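Local coordinates for Pex protein (Anabaena sp. PCC 7120, PDB 2DQL) that is associated with the cyanobacterial circadian clock and, as a PadR-like winged-helix protein, probably binds DNA to regulate transcription, at residues Tyr26-Val30 against Leu41-Leu45. Numbering follows the deposited sequence.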
# COMPACT_ATOMS: atom_id res chain seq x y z
N TYR A 26 -1.66 -3.64 15.72
CA TYR A 26 -1.71 -5.10 15.63
C TYR A 26 -0.73 -5.71 16.64
O TYR A 26 -1.08 -6.64 17.37
CB TYR A 26 -1.34 -5.57 14.22
CG TYR A 26 -0.90 -7.02 14.17
CD1 TYR A 26 -1.79 -8.05 14.47
CD2 TYR A 26 0.42 -7.35 13.90
CE1 TYR A 26 -1.36 -9.38 14.52
CE2 TYR A 26 0.86 -8.66 13.94
CZ TYR A 26 -0.03 -9.67 14.25
OH TYR A 26 0.41 -10.97 14.32
N ILE A 27 0.48 -5.18 16.68
CA ILE A 27 1.48 -5.71 17.61
C ILE A 27 1.00 -5.60 19.06
O ILE A 27 1.13 -6.55 19.82
CB ILE A 27 2.84 -5.01 17.41
CG1 ILE A 27 3.41 -5.43 16.05
CG2 ILE A 27 3.82 -5.38 18.54
CD1 ILE A 27 4.57 -4.60 15.57
N LEU A 28 0.44 -4.46 19.43
CA LEU A 28 -0.05 -4.30 20.80
C LEU A 28 -1.20 -5.26 21.08
O LEU A 28 -1.33 -5.79 22.18
CB LEU A 28 -0.49 -2.86 21.06
CG LEU A 28 0.68 -1.87 21.17
CD1 LEU A 28 0.15 -0.45 21.25
CD2 LEU A 28 1.51 -2.21 22.40
N TYR A 29 -2.05 -5.47 20.07
CA TYR A 29 -3.16 -6.41 20.19
C TYR A 29 -2.62 -7.80 20.58
O TYR A 29 -3.16 -8.46 21.48
CB TYR A 29 -3.91 -6.50 18.86
CG TYR A 29 -4.81 -7.71 18.73
CD1 TYR A 29 -6.02 -7.78 19.42
CD2 TYR A 29 -4.44 -8.78 17.92
CE1 TYR A 29 -6.84 -8.91 19.30
CE2 TYR A 29 -5.25 -9.91 17.81
CZ TYR A 29 -6.45 -9.96 18.50
OH TYR A 29 -7.25 -11.07 18.39
N VAL A 30 -1.56 -8.23 19.90
CA VAL A 30 -0.97 -9.53 20.19
C VAL A 30 -0.27 -9.55 21.54
O VAL A 30 -0.46 -10.49 22.32
CB VAL A 30 0.07 -9.95 19.12
CG1 VAL A 30 0.76 -11.25 19.54
CG2 VAL A 30 -0.62 -10.14 17.77
N LEU A 41 5.22 -12.62 15.47
CA LEU A 41 4.30 -11.53 15.15
C LEU A 41 3.98 -11.56 13.66
O LEU A 41 2.83 -11.37 13.27
CB LEU A 41 4.92 -10.19 15.54
CG LEU A 41 4.93 -9.96 17.06
CD1 LEU A 41 5.87 -8.83 17.44
CD2 LEU A 41 3.50 -9.67 17.52
N ILE A 42 4.99 -11.81 12.84
CA ILE A 42 4.79 -11.86 11.40
C ILE A 42 3.99 -13.08 10.98
O ILE A 42 3.00 -12.97 10.26
CB ILE A 42 6.14 -11.86 10.65
CG1 ILE A 42 6.85 -10.52 10.85
CG2 ILE A 42 5.92 -12.14 9.15
CD1 ILE A 42 8.24 -10.44 10.24
N GLN A 43 4.41 -14.25 11.45
CA GLN A 43 3.73 -15.49 11.10
C GLN A 43 2.28 -15.54 11.59
O GLN A 43 1.39 -15.97 10.86
CB GLN A 43 4.50 -16.70 11.64
CG GLN A 43 3.98 -18.03 11.12
CD GLN A 43 3.96 -18.08 9.60
OE1 GLN A 43 4.99 -17.88 8.94
NE2 GLN A 43 2.79 -18.35 9.03
N GLN A 44 2.06 -15.11 12.82
CA GLN A 44 0.73 -15.12 13.41
C GLN A 44 -0.27 -14.28 12.61
O GLN A 44 -1.45 -14.62 12.52
CB GLN A 44 0.78 -14.62 14.86
CG GLN A 44 -0.51 -14.84 15.63
CD GLN A 44 -0.39 -14.46 17.09
OE1 GLN A 44 0.57 -14.84 17.76
NE2 GLN A 44 -1.38 -13.73 17.60
N LEU A 45 0.21 -13.17 12.04
CA LEU A 45 -0.66 -12.30 11.27
C LEU A 45 -1.19 -13.04 10.04
O LEU A 45 -2.39 -13.03 9.78
CB LEU A 45 0.09 -11.05 10.82
CG LEU A 45 -0.70 -10.09 9.92
CD1 LEU A 45 -1.93 -9.57 10.67
CD2 LEU A 45 0.19 -8.94 9.49
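Tyr26 reaches from helix 20-31 to the backbone of helix 38-48, where its OH donates a hydrogen bond of 2.7 Å to Leu41 O. The two are the first helices of the PadR-like winged-helix core, the second of which probably begins the helix-turn-helix, and their short segments run almost perpendicular (93°) with axes 11.0 Å apart. The phenol meets the carbonyl in its plane, on a lone pair, with a C=O...OH angle of 138°. Leu41 O also receives a weak helical bond from Leu45 N; the carbonyl serves two donors, and the phenol bond is the shorter. With CG anti to the backbone N (chi1 160°), the Tyr26 ring is directed toward helix 38-48. Leu45 CD1 covers one of its faces in a CH-pi contact, 4.0 Å from the centroid, while Leu45 CB lies 3.7 Å from Tyr26 CZ. Leu41 points its two methyls at different neighbours: CD2 packs on Val30 CG1 at 3.8 Å, and CD1 more loosely on Ile27 CG2. Gln44 stretches its extended chain to meet Val30 from the opposite direction, and a hydrogen bond from its NE2 to Glu48 OE2 holds the amide end. Farther out, Trp106 of helix 96-112 meets the Tyr26 ring at a steep angle and also touches Leu45, whereas Ile27 continues onto Leu59, Ala62 and Leu66 of helix 56-68. The contact thus lies within the buried centre of the domain, between helices 56-68 and 96-112. On the Val30 side, the amide nitrogen NE2 of Gln44 sits 3.7 Å from the methyl CG2 of Val30.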